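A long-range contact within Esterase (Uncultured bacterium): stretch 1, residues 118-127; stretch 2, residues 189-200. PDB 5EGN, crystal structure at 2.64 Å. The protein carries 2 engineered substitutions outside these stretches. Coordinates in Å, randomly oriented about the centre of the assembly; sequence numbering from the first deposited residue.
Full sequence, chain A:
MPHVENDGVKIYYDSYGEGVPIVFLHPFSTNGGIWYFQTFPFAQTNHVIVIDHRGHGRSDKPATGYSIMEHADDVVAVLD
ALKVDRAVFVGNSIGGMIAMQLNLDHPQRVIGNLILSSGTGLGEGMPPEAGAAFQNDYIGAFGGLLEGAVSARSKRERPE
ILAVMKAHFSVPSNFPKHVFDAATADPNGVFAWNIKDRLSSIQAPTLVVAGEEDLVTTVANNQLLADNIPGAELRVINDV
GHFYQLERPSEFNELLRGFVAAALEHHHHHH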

# COMPACT_ATOMS: atom_id res chain seq x y z
N SER A 118 0.86 17.62 11.48
CA SER A 118 1.89 18.46 10.88
C SER A 118 2.18 19.69 11.73
O SER A 118 1.66 19.83 12.84
CB SER A 118 1.48 18.87 9.47
OG SER A 118 2.57 19.45 8.77
N GLY A 119 3.00 20.58 11.20
CA GLY A 119 3.39 21.79 11.90
C GLY A 119 4.29 22.66 11.04
O GLY A 119 4.53 22.35 9.87
N THR A 120 4.80 23.74 11.62
CA THR A 120 5.73 24.61 10.92
C THR A 120 6.82 25.08 11.87
O THR A 120 6.61 25.15 13.08
CB THR A 120 5.02 25.83 10.29
OG1 THR A 120 5.93 26.54 9.44
CG2 THR A 120 4.50 26.77 11.36
N GLY A 121 7.99 25.40 11.33
CA GLY A 121 9.15 25.70 12.15
C GLY A 121 9.47 24.50 13.02
O GLY A 121 9.75 24.63 14.21
N LEU A 122 9.42 23.32 12.41
CA LEU A 122 9.54 22.06 13.14
C LEU A 122 10.91 21.91 13.78
O LEU A 122 11.03 21.43 14.91
CB LEU A 122 9.28 20.88 12.20
CG LEU A 122 8.70 19.61 12.83
CD1 LEU A 122 7.25 19.83 13.21
CD2 LEU A 122 8.86 18.43 11.90
N GLY A 123 11.94 22.32 13.05
CA GLY A 123 13.32 22.16 13.50
C GLY A 123 13.63 22.84 14.82
O GLY A 123 14.35 22.28 15.65
N GLU A 124 13.10 24.04 15.03
CA GLU A 124 13.40 24.79 16.25
C GLU A 124 12.57 24.28 17.43
O GLU A 124 12.91 24.53 18.59
CB GLU A 124 13.16 26.29 16.04
CG GLU A 124 11.73 26.66 15.67
CD GLU A 124 11.57 28.14 15.38
OE1 GLU A 124 12.59 28.86 15.35
OE2 GLU A 124 10.42 28.58 15.18
N GLY A 125 11.50 23.55 17.13
CA GLY A 125 10.62 23.01 18.15
C GLY A 125 11.10 21.69 18.72
O GLY A 125 10.64 21.25 19.78
N MET A 126 12.02 21.04 18.02
CA MET A 126 12.60 19.79 18.49
C MET A 126 13.71 20.06 19.49
O MET A 126 14.36 21.10 19.43
CB MET A 126 13.13 18.97 17.31
CG MET A 126 12.09 18.69 16.24
SD MET A 126 12.74 17.71 14.88
CE MET A 126 11.60 16.33 14.89
N PRO A 127 13.93 19.12 20.43
CA PRO A 127 15.02 19.28 21.40
C PRO A 127 16.37 19.40 20.69
O PRO A 127 16.64 18.62 19.78
CB PRO A 127 14.95 17.99 22.23
CG PRO A 127 13.55 17.52 22.07
CD PRO A 127 13.15 17.90 20.68
N GLY A 189 13.65 23.23 3.88
CA GLY A 189 13.39 21.81 3.90
C GLY A 189 12.40 21.45 5.00
O GLY A 189 11.82 22.34 5.61
N VAL A 190 12.23 20.16 5.24
CA VAL A 190 11.22 19.68 6.19
C VAL A 190 11.41 20.25 7.59
O VAL A 190 10.43 20.49 8.31
CB VAL A 190 11.22 18.13 6.26
CG1 VAL A 190 12.57 17.60 6.72
CG2 VAL A 190 10.10 17.63 7.16
N PHE A 191 12.65 20.51 7.98
CA PHE A 191 12.94 20.99 9.33
C PHE A 191 12.97 22.52 9.41
O PHE A 191 12.62 23.09 10.44
CB PHE A 191 14.28 20.43 9.82
CG PHE A 191 14.24 18.96 10.15
CD1 PHE A 191 13.50 18.50 11.22
CD2 PHE A 191 14.95 18.05 9.39
CE1 PHE A 191 13.47 17.15 11.53
CE2 PHE A 191 14.92 16.70 9.69
CZ PHE A 191 14.18 16.26 10.76
N ALA A 192 13.38 23.17 8.33
CA ALA A 192 13.62 24.60 8.36
C ALA A 192 12.44 25.42 7.85
O ALA A 192 12.34 26.62 8.14
CB ALA A 192 14.87 24.93 7.55
N TRP A 193 11.56 24.78 7.09
CA TRP A 193 10.38 25.45 6.53
C TRP A 193 9.52 26.07 7.63
O TRP A 193 9.09 25.39 8.55
CB TRP A 193 9.55 24.45 5.72
CG TRP A 193 8.33 25.02 5.09
CD1 TRP A 193 8.27 25.79 3.96
CD2 TRP A 193 6.97 24.85 5.52
NE1 TRP A 193 6.97 26.11 3.67
CE2 TRP A 193 6.15 25.54 4.61
CE3 TRP A 193 6.38 24.17 6.59
CZ2 TRP A 193 4.77 25.59 4.75
CZ3 TRP A 193 5.00 24.22 6.72
CH2 TRP A 193 4.21 24.92 5.80
N ASN A 194 9.28 27.37 7.52
CA ASN A 194 8.59 28.11 8.57
C ASN A 194 7.69 29.21 8.00
O ASN A 194 8.17 30.16 7.40
CB ASN A 194 9.62 28.72 9.54
CG ASN A 194 8.99 29.22 10.82
OD1 ASN A 194 7.87 29.71 10.83
ND2 ASN A 194 9.73 29.10 11.92
N ILE A 195 6.39 29.06 8.21
CA ILE A 195 5.42 30.04 7.73
C ILE A 195 4.48 30.50 8.85
O ILE A 195 3.30 30.76 8.61
CB ILE A 195 4.57 29.49 6.57
CG1 ILE A 195 3.80 28.24 7.00
CG2 ILE A 195 5.45 29.18 5.37
CD1 ILE A 195 2.56 27.97 6.17
N LYS A 196 5.02 30.61 10.06
CA LYS A 196 4.24 31.05 11.22
C LYS A 196 3.51 32.37 10.98
O LYS A 196 2.37 32.54 11.38
CB LYS A 196 5.14 31.18 12.45
CG LYS A 196 5.64 29.87 13.03
CD LYS A 196 6.61 30.11 14.17
CE LYS A 196 6.99 28.81 14.87
NZ LYS A 196 8.27 28.23 14.38
N ASP A 197 4.19 33.30 10.31
CA ASP A 197 3.64 34.63 10.08
C ASP A 197 2.66 34.67 8.92
O ASP A 197 1.89 35.61 8.77
CB ASP A 197 4.78 35.62 9.84
CG ASP A 197 5.80 35.09 8.86
OD1 ASP A 197 6.07 33.86 8.88
OD2 ASP A 197 6.35 35.89 8.07
N ARG A 198 2.69 33.62 8.10
CA ARG A 198 1.90 33.60 6.87
C ARG A 198 0.71 32.66 6.95
O ARG A 198 -0.03 32.49 5.98
CB ARG A 198 2.80 33.22 5.69
CG ARG A 198 3.88 34.25 5.38
CD ARG A 198 4.92 33.73 4.39
NE ARG A 198 5.95 32.92 5.03
CZ ARG A 198 6.96 32.36 4.38
NH1 ARG A 198 7.08 32.52 3.07
NH2 ARG A 198 7.86 31.63 5.04
N LEU A 199 0.51 32.04 8.11
CA LEU A 199 -0.57 31.08 8.30
C LEU A 199 -1.95 31.70 8.14
O LEU A 199 -2.87 31.07 7.62
CB LEU A 199 -0.47 30.42 9.67
CG LEU A 199 0.58 29.31 9.84
CD1 LEU A 199 0.82 29.04 11.31
CD2 LEU A 199 0.14 28.05 9.12
N SER A 200 -2.08 32.95 8.58
CA SER A 200 -3.37 33.63 8.55
C SER A 200 -3.78 34.04 7.14
O SER A 200 -4.90 34.52 6.92
CB SER A 200 -3.35 34.86 9.47
OG SER A 200 -2.26 35.71 9.15
O HOH W 1 9.11 23.16 9.64

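The two stretches, at least 65 residues apart in sequence wherever they touch, bury 528 Å² between them and are joined mainly through backbone polar groups. Contact begins at G119, whose O lies 3.7 Å from W193 CZ3, at the edge of the indole and near its plane.

T120 contributes the largest share on its stretch, 103 Å². Its CA-to-CB bond points toward stretch 2, and with chi1 at -171° (t) OG1 accepts a hydrogen bond from I195 N (2.8 Å, N-H...O angle 162°) and donates a weak one to W193 O (3.5 Å). The methyl serves the apolar side: T120 CG2 is 3.7 Å from K196 CG and 4.3 Å from L199 CD1. A threonine thus meets both polar and aliphatic neighbours.

At G121 the backbone takes over, N donating to W193 O (3.0 Å, 155°). Glycine suits this position on two counts: phi is positive (59°), and an ideal CB would fall 2.0 Å from K196 NZ and 2.5 Å from N194 ND2. L122 is joined through water 1, which accepts from L122 N (2.8 Å) and donates to W193 O (2.5 Å) and V190 O (3.3 Å). W193 O is therefore a shared acceptor.

G123 N donates to F191 O (2.8 Å, 141°). Here an ideal CB would sit 2.6 Å from that same F191 O, so the absent side chain permits the close approach.

E124 leaves its backbone sideways, but its extended chain (chi2 -176°) carries OE2 to 2.3 Å from K196 NZ, a very short salt bridge. K196, also starting sideways, reaches it with chi2 and chi3 both t.

M126 closes the contact with its CA-to-CB bond toward stretch 2: SD is 3.5 Å from F191 CE1, and it approaches the ring obliquely, 71° off the normal.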